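Local coordinates for protein Rho-class glutathione S-transferase (Laternula elliptica, PDB 3QAV) that probably transfers glutathione to electrophilic substrates, working as a two-subunit glutathione S-transferase, at residues A116-Y119 with Q120-E124; A158-E161 with L162-E166; F181-A184 with D185-F188; D204-P207 with N208-K211. All coordinates share one frame; numbering follows the deposited sequence.

Contact 1. Residues A116-Y119 with Q120-E124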
loop_
_atom_site.group_PDB
_atom_site.type_symbol
_atom_site.label_atom_id
_atom_site.label_comp_id
_atom_site.label_asym_id
_atom_site.label_seq_id
_atom_site.Cartn_x
_atom_site.Cartn_y
_atom_site.Cartn_z
ATOM N N ALA A 116 3.645 -12.895 10.355
ATOM C CA ALA A 116 3.154 -12.960 8.986
ATOM C C ALA A 116 1.681 -12.548 8.937
ATOM O O ALA A 116 1.251 -11.852 8.015
ATOM C CB ALA A 116 3.333 -14.370 8.430
ATOM N N LYS A 117 0.909 -12.969 9.929
ATOM C CA LYS A 117 -0.504 -12.607 9.965
ATOM C C LYS A 117 -0.686 -11.117 10.274
ATOM O O LYS A 117 -1.623 -10.496 9.774
ATOM C CB LYS A 117 -1.258 -13.461 10.988
ATOM C CG LYS A 117 -2.679 -12.985 11.263
ATOM C CD LYS A 117 -3.521 -12.936 10.000
ATOM C CE LYS A 117 -3.742 -14.333 9.440
ATOM N NZ LYS A 117 -4.370 -15.214 10.464
ATOM N N VAL A 118 0.202 -10.545 11.092
ATOM C CA VAL A 118 0.122 -9.118 11.412
ATOM C C VAL A 118 0.374 -8.329 10.118
ATOM O O VAL A 118 -0.384 -7.422 9.780
ATOM C CB VAL A 118 1.156 -8.710 12.500
ATOM C CG1 VAL A 118 1.174 -7.196 12.672
ATOM C CG2 VAL A 118 0.794 -9.375 13.843
ATOM N N TYR A 119 1.435 -8.691 9.396
ATOM C CA TYR A 119 1.758 -8.053 8.118
ATOM C C TYR A 119 0.561 -8.220 7.170
ATOM O O TYR A 119 0.157 -7.279 6.499
ATOM C CB TYR A 119 2.997 -8.707 7.487
ATOM C CG TYR A 119 4.340 -8.290 8.078
ATOM C CD1 TYR A 119 5.290 -9.249 8.439
ATOM C CD2 TYR A 119 4.685 -6.941 8.212
ATOM C CE1 TYR A 119 6.553 -8.879 8.917
ATOM C CE2 TYR A 119 5.953 -6.555 8.686
ATOM C CZ TYR A 119 6.877 -7.529 9.034
ATOM O OH TYR A 119 8.123 -7.158 9.492
ATOM N N GLN A 120 -0.012 -9.417 7.118
ATOM C CA GLN A 120 -1.166 -9.639 6.245
ATOM C C GLN A 120 -2.278 -8.625 6.533
ATOM O O GLN A 120 -2.762 -7.946 5.620
ATOM C CB GLN A 120 -1.714 -11.065 6.414
ATOM C CG GLN A 120 -3.111 -11.279 5.816
ATOM C CD GLN A 120 -3.151 -11.225 4.287
ATOM O OE1 GLN A 120 -4.204 -10.963 3.686
ATOM N NE2 GLN A 120 -2.017 -11.493 3.654
ATOM N N ARG A 121 -2.682 -8.517 7.795
ATOM C CA ARG A 121 -3.748 -7.582 8.163
ATOM C C ARG A 121 -3.378 -6.122 7.858
ATOM O O ARG A 121 -4.190 -5.382 7.316
ATOM C CB ARG A 121 -4.104 -7.752 9.641
ATOM C CG ARG A 121 -4.714 -9.121 9.980
ATOM C CD ARG A 121 -6.164 -9.243 9.503
ATOM N NE ARG A 121 -6.311 -9.808 8.165
ATOM C CZ ARG A 121 -6.528 -11.095 7.901
ATOM N NH1 ARG A 121 -6.649 -11.503 6.638
ATOM N NH2 ARG A 121 -6.629 -11.977 8.890
ATOM N N MET A 122 -2.155 -5.721 8.197
ATOM C CA MET A 122 -1.688 -4.359 7.935
ATOM C C MET A 122 -1.936 -3.904 6.495
ATOM O O MET A 122 -2.649 -2.930 6.244
ATOM C CB MET A 122 -0.180 -4.249 8.192
ATOM C CG MET A 122 0.242 -4.215 9.635
ATOM S SD MET A 122 2.024 -4.492 9.756
ATOM C CE MET A 122 2.655 -3.144 8.765
ATOM N N PHE A 123 -1.326 -4.619 5.555
ATOM C CA PHE A 123 -1.422 -4.288 4.138
ATOM C C PHE A 123 -2.783 -4.539 3.501
ATOM O O PHE A 123 -3.130 -3.906 2.511
ATOM C CB PHE A 123 -0.290 -5.013 3.394
ATOM C CG PHE A 123 1.085 -4.658 3.933
ATOM C CD1 PHE A 123 1.881 -5.612 4.557
ATOM C CD2 PHE A 123 1.542 -3.342 3.881
ATOM C CE1 PHE A 123 3.108 -5.263 5.130
ATOM C CE2 PHE A 123 2.762 -2.982 4.449
ATOM C CZ PHE A 123 3.549 -3.943 5.078
ATOM N N GLU A 124 -3.565 -5.442 4.078
ATOM C CA GLU A 124 -4.895 -5.707 3.545
ATOM C C GLU A 124 -5.824 -4.516 3.829
ATOM O O GLU A 124 -6.828 -4.321 3.133
ATOM C CB GLU A 124 -5.470 -6.982 4.167
ATOM C CG GLU A 124 -6.815 -7.415 3.588
ATOM C CD GLU A 124 -7.322 -8.699 4.218
ATOM O OE1 GLU A 124 -6.534 -9.366 4.917
ATOM O OE2 GLU A 124 -8.503 -9.049 4.003
#
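Tyr119 and Met122 form a Met-aromatic contact inside helix 112-124, part of the helical half of the glutathione S-transferase fold. Met122 SD lies 3.9 Å from Tyr119 CD2 and approaches the ring obliquely. Phe123 comes up beside the same ring, its CE1 3.8 Å from Tyr119 CD2. All three side chains leave the helix with CG beside the backbone N (chi1 -78°, -75° and -57° in sequence order), which turns them the same way. This packed side is buried further by Phe108, by helix 183-197 against Met122, and by the second subunit, whose Glu100 is hydrogen-bonded to Tyr119 OH.

Lys117 marks the looser side, being partly exposed. Its chain, folded at chi2 to chi4, lies alongside Arg121, with Lys117 CD 3.4 Å from Arg121 NH2. The two positive ends stay near each other, Lys117 NZ to Arg121 NH2 4.2 Å, and Glu124 supplies the opposing charge. The guanidinium meets that carboxylate side-on with two nitrogens on a single oxygen, Arg121 NH1 reaching the syn lone pair of Glu124 OE1 at 2.7 Å. An alanine in place of Arg121 would probably leave Glu124 OE1 without its in-helix charge partner, although Tyr168 and Arg75 of the second subunit would still hold OE2. The second nitrogen of the grip, Arg121 NE, lies 3.3 Å from Glu124 OE1 and meets it from above the carboxylate plane.

Contact 2. Residues A158-E161 with L162-E166; sequences AHVE and LGHWE
Leu162 N bonds to Ala158 O at 3.1 Å and 171°, a regular helical bond, but the next turn is less regular: Gly163 N keeps His159 O and adds a weak bond to Val160 O, while His164 N makes weak bonds to both Val160 O and Glu161 O.

Among the side chains, the polar pair Glu161 and Trp165 dominates. Trp165 NE1 donates to Glu161 OE2 at 2.7 Å and 152°, on the anti lone pair of the carboxylate and slightly tilted from the indole plane. The carboxylate gets there because CG stands anti to the backbone N and the chain then bends at chi2 (60°), laying it alongside the indole with the two planes midway between coplanar and perpendicular. This one-turn pairing sits on helix 148-172, a long helix of the C-terminal helical domain, where Trp165 stacks on Phe188 and the carboxylate faces the dimer interface. OE2 also forms a salt bridge with Arg75 of the second subunit, and OE1 is held by Asn131. A phenylalanine at Trp165 would probably leave Glu161 OE2 without its in-helix donor, its position then depending more on the neighbouring subunit's arginine.

On the more open side, the His164 imidazole stands with one face over Val160 O; ND1 lies 3.6 Å from that oxygen, and this buried nitrogen has no partner in the model. Val160 CG1 runs beside the ring, 4.2 Å from His164 CE1. Leu162 lies over the Ala158 carbonyl, its CD1 3.6 Å from Ala158 O.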
loop_
_atom_site.group_PDB
_atom_site.type_symbol
_atom_site.label_atom_id
_atom_site.label_comp_id
_atom_site.label_asym_id
_atom_site.label_seq_id
_atom_site.Cartn_x
_atom_site.Cartn_y
_atom_site.Cartn_z
ATOM N N ALA A 158 -18.918 -2.132 -0.356
ATOM C CA ALA A 158 -18.462 -1.629 0.933
ATOM C C ALA A 158 -18.851 -2.631 2.003
ATOM O O ALA A 158 -18.078 -2.902 2.922
ATOM C CB ALA A 158 -19.093 -0.270 1.230
ATOM N N HIS A 159 -20.054 -3.187 1.872
ATOM C CA HIS A 159 -20.549 -4.169 2.824
ATOM C C HIS A 159 -19.733 -5.452 2.764
ATOM O O HIS A 159 -19.477 -6.080 3.793
ATOM C CB HIS A 159 -22.030 -4.463 2.560
ATOM C CG HIS A 159 -22.950 -3.366 3.006
ATOM N ND1 HIS A 159 -24.292 -3.348 2.697
ATOM C CD2 HIS A 159 -22.726 -2.267 3.764
ATOM C CE1 HIS A 159 -24.857 -2.285 3.245
ATOM N NE2 HIS A 159 -23.927 -1.613 3.900
ATOM N N VAL A 160 -19.317 -5.842 1.562
ATOM C CA VAL A 160 -18.515 -7.053 1.409
ATOM C C VAL A 160 -17.164 -6.881 2.102
ATOM O O VAL A 160 -16.731 -7.740 2.872
ATOM C CB VAL A 160 -18.274 -7.386 -0.075
ATOM C CG1 VAL A 160 -17.292 -8.546 -0.198
ATOM C CG2 VAL A 160 -19.595 -7.746 -0.737
ATOM N N GLU A 161 -16.505 -5.764 1.830
ATOM C CA GLU A 161 -15.214 -5.480 2.441
ATOM C C GLU A 161 -15.298 -5.536 3.968
ATOM O O GLU A 161 -14.504 -6.219 4.619
ATOM C CB GLU A 161 -14.735 -4.105 1.998
ATOM C CG GLU A 161 -13.396 -3.683 2.577
ATOM C CD GLU A 161 -12.252 -4.616 2.208
ATOM O OE1 GLU A 161 -12.174 -5.054 1.037
ATOM O OE2 GLU A 161 -11.417 -4.895 3.093
ATOM N N LEU A 162 -16.262 -4.816 4.537
ATOM C CA LEU A 162 -16.433 -4.788 5.987
ATOM C C LEU A 162 -16.682 -6.180 6.559
ATOM O O LEU A 162 -16.297 -6.469 7.691
ATOM C CB LEU A 162 -17.589 -3.847 6.368
ATOM C CG LEU A 162 -17.256 -2.380 6.678
ATOM C CD1 LEU A 162 -16.174 -1.868 5.743
ATOM C CD2 LEU A 162 -18.518 -1.538 6.560
ATOM N N GLY A 163 -17.324 -7.038 5.769
ATOM C CA GLY A 163 -17.608 -8.392 6.216
ATOM C C GLY A 163 -16.335 -9.133 6.582
ATOM O O GLY A 163 -16.287 -9.850 7.580
ATOM N N HIS A 164 -15.294 -8.944 5.779
ATOM C CA HIS A 164 -14.013 -9.595 6.022
ATOM C C HIS A 164 -13.483 -9.252 7.401
ATOM O O HIS A 164 -13.138 -10.136 8.184
ATOM C CB HIS A 164 -12.999 -9.167 4.967
ATOM C CG HIS A 164 -13.290 -9.698 3.599
ATOM N ND1 HIS A 164 -13.332 -8.890 2.482
ATOM C CD2 HIS A 164 -13.515 -10.958 3.160
ATOM C CE1 HIS A 164 -13.569 -9.631 1.414
ATOM N NE2 HIS A 164 -13.684 -10.890 1.798
ATOM N N TRP A 165 -13.434 -7.959 7.702
ATOM C CA TRP A 165 -12.929 -7.498 8.985
ATOM C C TRP A 165 -13.834 -7.921 10.137
ATOM O O TRP A 165 -13.355 -8.223 11.232
ATOM C CB TRP A 165 -12.742 -5.976 8.948
ATOM C CG TRP A 165 -11.877 -5.556 7.792
ATOM C CD1 TRP A 165 -12.298 -5.121 6.573
ATOM C CD2 TRP A 165 -10.447 -5.643 7.714
ATOM N NE1 TRP A 165 -11.224 -4.935 5.736
ATOM C CE2 TRP A 165 -10.075 -5.247 6.412
ATOM C CE3 TRP A 165 -9.444 -6.019 8.618
ATOM C CZ2 TRP A 165 -8.743 -5.216 5.990
ATOM C CZ3 TRP A 165 -8.117 -5.986 8.199
ATOM C CH2 TRP A 165 -7.780 -5.587 6.896
ATOM N N GLU A 166 -15.140 -7.956 9.886
ATOM C CA GLU A 166 -16.096 -8.394 10.903
ATOM C C GLU A 166 -15.688 -9.816 11.293
ATOM O O GLU A 166 -15.571 -10.147 12.478
ATOM C CB GLU A 166 -17.515 -8.399 10.322
ATOM C CG GLU A 166 -18.623 -8.872 11.267
ATOM C CD GLU A 166 -18.882 -7.914 12.420
ATOM O OE1 GLU A 166 -18.651 -6.699 12.251
ATOM O OE2 GLU A 166 -19.339 -8.373 13.488
#

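Contact 3. Residues F181-A184 with D185-F188; sequences FTMA and DVFF
A water is built into the capping box formed by Thr182 and Asp185: Thr182 OG1 donates to it at 2.8 Å, and the water donates to Asp185 OD1 at the same distance. Thr182 N reaches the anti lone pair of Asp185 OD1 (3.1 Å, 155°), and Asp185 N returns to Thr182 O at 2.9 Å, from above the carbonyl plane. A chi1 of 64° sets Thr182 OG1 between the backbone N and the carbonyl carbon, where it also accepts a weak bond from Ala184 N, capping helix 183-197.

Phe181 CZ meets Val186 CG2 at 3.9 Å. Since these residues flank the box, the pair is a hydrophobic staple, and box plus staple is a known feature of this helix in glutathione S-transferases. Facing helices 91-101 and 112-124, Met183 presents its sulfur at the edge of the Phe187 ring; Met183 CG lies 3.5 Å from Phe187 CE1, and the Phe187 side chain is about 6 Å from that of glutathione-binding Ser91.

Asp185 OD2 is held by Tyr212 OH and Val176 N. With donors on both oxygens and the amino end of a helix beside it, this buried carboxylate is likely to be stabilised as an anion.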
loop_
_atom_site.group_PDB
_atom_site.type_symbol
_atom_site.label_atom_id
_atom_site.label_comp_id
_atom_site.label_asym_id
_atom_site.label_seq_id
_atom_site.Cartn_x
_atom_site.Cartn_y
_atom_site.Cartn_z
ATOM N N PHE A 181 -2.748 -6.102 20.851
ATOM C CA PHE A 181 -2.638 -4.910 20.020
ATOM C C PHE A 181 -1.323 -5.048 19.232
ATOM O O PHE A 181 -0.299 -5.430 19.796
ATOM C CB PHE A 181 -2.589 -3.674 20.923
ATOM C CG PHE A 181 -2.321 -2.391 20.191
ATOM C CD1 PHE A 181 -3.373 -1.600 19.737
ATOM C CD2 PHE A 181 -1.010 -1.967 19.964
ATOM C CE1 PHE A 181 -3.126 -0.397 19.065
ATOM C CE2 PHE A 181 -0.751 -0.771 19.292
ATOM C CZ PHE A 181 -1.811 0.018 18.842
ATOM N N THR A 182 -1.354 -4.755 17.934
ATOM C CA THR A 182 -0.156 -4.862 17.099
ATOM C C THR A 182 -0.167 -3.794 16.014
ATOM O O THR A 182 -1.108 -3.008 15.920
ATOM C CB THR A 182 -0.069 -6.238 16.402
ATOM O OG1 THR A 182 -1.166 -6.380 15.490
ATOM C CG2 THR A 182 -0.124 -7.365 17.428
ATOM N N MET A 183 0.874 -3.778 15.187
ATOM C CA MET A 183 0.970 -2.797 14.107
ATOM C C MET A 183 -0.279 -2.834 13.229
ATOM O O MET A 183 -0.673 -1.816 12.680
ATOM C CB MET A 183 2.209 -3.063 13.237
ATOM C CG MET A 183 2.489 -1.959 12.217
ATOM S SD MET A 183 2.899 -0.373 12.994
ATOM C CE MET A 183 4.618 -0.632 13.414
ATOM N N ALA A 184 -0.898 -4.006 13.103
ATOM C CA ALA A 184 -2.101 -4.149 12.285
ATOM C C ALA A 184 -3.231 -3.236 12.759
ATOM O O ALA A 184 -3.975 -2.684 11.941
ATOM C CB ALA A 184 -2.576 -5.597 12.288
ATOM N N ASP A 185 -3.367 -3.080 14.075
ATOM C CA ASP A 185 -4.414 -2.218 14.614
ATOM C C ASP A 185 -4.111 -0.747 14.351
ATOM O O ASP A 185 -5.017 0.082 14.258
ATOM C CB ASP A 185 -4.581 -2.468 16.108
ATOM C CG ASP A 185 -5.056 -3.873 16.395
ATOM O OD1 ASP A 185 -4.225 -4.715 16.801
ATOM O OD2 ASP A 185 -6.263 -4.134 16.186
ATOM N N VAL A 186 -2.832 -0.433 14.224
ATOM C CA VAL A 186 -2.405 0.933 13.950
ATOM C C VAL A 186 -2.914 1.322 12.559
ATOM O O VAL A 186 -3.324 2.463 12.320
ATOM C CB VAL A 186 -0.859 1.029 13.961
ATOM C CG1 VAL A 186 -0.413 2.318 13.312
ATOM C CG2 VAL A 186 -0.345 0.936 15.385
ATOM N N PHE A 187 -2.881 0.362 11.644
ATOM C CA PHE A 187 -3.326 0.606 10.277
ATOM C C PHE A 187 -4.839 0.535 10.162
ATOM O O PHE A 187 -5.462 1.328 9.465
ATOM C CB PHE A 187 -2.720 -0.439 9.323
ATOM C CG PHE A 187 -1.259 -0.227 9.015
ATOM C CD1 PHE A 187 -0.327 -0.088 10.034
ATOM C CD2 PHE A 187 -0.817 -0.183 7.693
ATOM C CE1 PHE A 187 1.028 0.096 9.744
ATOM C CE2 PHE A 187 0.532 -0.002 7.393
ATOM C CZ PHE A 187 1.454 0.138 8.422
ATOM N N PHE A 188 -5.426 -0.424 10.861
ATOM C CA PHE A 188 -6.866 -0.653 10.780
ATOM C C PHE A 188 -7.777 0.366 11.448
ATOM O O PHE A 188 -8.636 0.951 10.803
ATOM C CB PHE A 188 -7.178 -2.045 11.338
ATOM C CG PHE A 188 -8.616 -2.446 11.203
ATOM C CD1 PHE A 188 -9.214 -2.527 9.949
ATOM C CD2 PHE A 188 -9.369 -2.762 12.326
ATOM C CE1 PHE A 188 -10.543 -2.919 9.818
ATOM C CE2 PHE A 188 -10.700 -3.156 12.202
ATOM C CZ PHE A 188 -11.284 -3.234 10.949
HETATM O O HOH W 1 -3.604 -7.464 16.438
#

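Contact 4. Residues D204-P207 with N208-K211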
loop_
_atom_site.group_PDB
_atom_site.type_symbol
_atom_site.label_atom_id
_atom_site.label_comp_id
_atom_site.label_asym_id
_atom_site.label_seq_id
_atom_site.Cartn_x
_atom_site.Cartn_y
_atom_site.Cartn_z
ATOM N N ASP A 204 -25.453 -2.695 15.157
ATOM C CA ASP A 204 -26.142 -3.945 14.873
ATOM C C ASP A 204 -25.737 -4.683 13.598
ATOM O O ASP A 204 -25.825 -5.909 13.538
ATOM C CB ASP A 204 -27.650 -3.696 14.890
ATOM C CG ASP A 204 -28.125 -3.159 16.227
ATOM O OD1 ASP A 204 -27.989 -3.877 17.239
ATOM O OD2 ASP A 204 -28.622 -2.015 16.274
ATOM N N SER A 205 -25.292 -3.952 12.582
ATOM C CA SER A 205 -24.885 -4.581 11.333
ATOM C C SER A 205 -23.504 -5.243 11.431
ATOM O O SER A 205 -23.285 -6.315 10.871
ATOM C CB SER A 205 -24.902 -3.550 10.198
ATOM O OG SER A 205 -24.179 -2.380 10.551
ATOM N N TYR A 206 -22.585 -4.601 12.152
ATOM C CA TYR A 206 -21.225 -5.113 12.335
ATOM C C TYR A 206 -20.843 -5.006 13.805
ATOM O O TYR A 206 -19.972 -4.215 14.180
ATOM C CB TYR A 206 -20.239 -4.299 11.501
ATOM C CG TYR A 206 -20.441 -4.449 10.016
ATOM C CD1 TYR A 206 -20.084 -5.625 9.362
ATOM C CD2 TYR A 206 -21.002 -3.419 9.266
ATOM C CE1 TYR A 206 -20.279 -5.773 7.994
ATOM C CE2 TYR A 206 -21.202 -3.558 7.898
ATOM C CZ TYR A 206 -20.837 -4.737 7.270
ATOM O OH TYR A 206 -21.034 -4.878 5.919
ATOM N N PRO A 207 -21.484 -5.816 14.657
ATOM C CA PRO A 207 -21.235 -5.825 16.102
ATOM C C PRO A 207 -19.787 -5.985 16.573
ATOM O O PRO A 207 -19.386 -5.346 17.546
ATOM C CB PRO A 207 -22.149 -6.948 16.603
ATOM C CG PRO A 207 -22.266 -7.855 15.405
ATOM C CD PRO A 207 -22.433 -6.876 14.280
ATOM N N ASN A 208 -19.001 -6.818 15.899
ATOM C CA ASN A 208 -17.614 -7.021 16.325
ATOM C C ASN A 208 -16.730 -5.828 16.007
ATOM O O ASN A 208 -15.831 -5.494 16.777
ATOM C CB ASN A 208 -17.024 -8.285 15.703
ATOM C CG ASN A 208 -17.746 -9.535 16.146
ATOM O OD1 ASN A 208 -18.577 -10.074 15.419
ATOM N ND2 ASN A 208 -17.449 -9.994 17.352
ATOM N N ILE A 209 -16.982 -5.190 14.874
ATOM C CA ILE A 209 -16.200 -4.021 14.506
ATOM C C ILE A 209 -16.563 -2.907 15.479
ATOM O O ILE A 209 -15.690 -2.191 15.962
ATOM C CB ILE A 209 -16.492 -3.568 13.065
ATOM C CG1 ILE A 209 -16.002 -4.642 12.082
ATOM C CG2 ILE A 209 -15.834 -2.220 12.801
ATOM C CD1 ILE A 209 -16.110 -4.261 10.620
ATOM N N PHE A 210 -17.857 -2.780 15.773
ATOM C CA PHE A 210 -18.347 -1.765 16.701
ATOM C C PHE A 210 -17.724 -1.964 18.079
ATOM O O PHE A 210 -17.286 -1.008 18.715
ATOM C CB PHE A 210 -19.869 -1.839 16.805
ATOM C CG PHE A 210 -20.470 -0.798 17.709
ATOM C CD1 PHE A 210 -21.034 -1.159 18.930
ATOM C CD2 PHE A 210 -20.503 0.542 17.322
ATOM C CE1 PHE A 210 -21.627 -0.201 19.755
ATOM C CE2 PHE A 210 -21.093 1.506 18.139
ATOM C CZ PHE A 210 -21.657 1.131 19.358
ATOM N N LYS A 211 -17.692 -3.212 18.533
ATOM C CA LYS A 211 -17.112 -3.557 19.824
ATOM C C LYS A 211 -15.621 -3.218 19.806
ATOM O O LYS A 211 -15.066 -2.720 20.791
ATOM C CB LYS A 211 -17.320 -5.051 20.084
ATOM C CG LYS A 211 -16.656 -5.597 21.331
ATOM C CD LYS A 211 -16.955 -7.088 21.467
ATOM C CE LYS A 211 -16.299 -7.683 22.701
ATOM N NZ LYS A 211 -16.633 -9.123 22.871
#
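Tyr206, with psi at 69°, aims its carbonyl into the first turn of the helix, where Pro207 already has helical torsions and Phe210 N can reach the oxygen. This is the N-terminus of helix 207-217, with Tyr206 in the N-cap position and Pro207 as the first helical residue. Phe210 N meets Tyr206 O at 3.0 Å and 164°, nearly straight on. Because Pro207 has no N-H to offer, its ring suits a position whose nitrogen has no acceptor one turn earlier.

Further donors of this first turn are met from outside. Glu166 of helix 148-172 accepts Asn208 N through OE2 and, weakly, Ile209 N through OE1, where the carboxylate would be favoured by the helix dipole. Tyr206 turns its ring to the same helix, its CG beside the backbone N, and its OH bonds to His159 O. At the base of the ring, Tyr206 CB touches Ile209 CB at 4.1 Å, and Ile209 CD1 approaches the Tyr206 ring obliquely.

The outer side is more open: Pro207 is exposed, and Lys211 runs fully extended from its CB, which sits 3.3 Å from Pro207 O. That carbonyl takes Lys211 N at 2.9 Å, the donor tilted 30° from its plane.

How the contacts relate
Contacts 1 and 3 are the buried pair: helices 112-124 and 183-197 face each other there, Met122 CE packing 3.5 Å from Phe187 CZ, and sulfur-aromatic contacts occur in both. Contacts 2 and 4 are partly buried, with centres 11 Å apart, and are joined chiefly by polar bonds between helix 148-172 and the start of helix 207-217. Trp165 ties contact 2 to the core, touching contacts 1 and 3. Contacts 1 and 2 also reach the second subunit, Arg75 of which forms salt bridges with Glu124 and Glu161; contacts 3 and 4 do not. Both of the latter lie at helix starts, but contact 3 caps with its own side chains, whereas contact 4 relies on a glutamate from another helix.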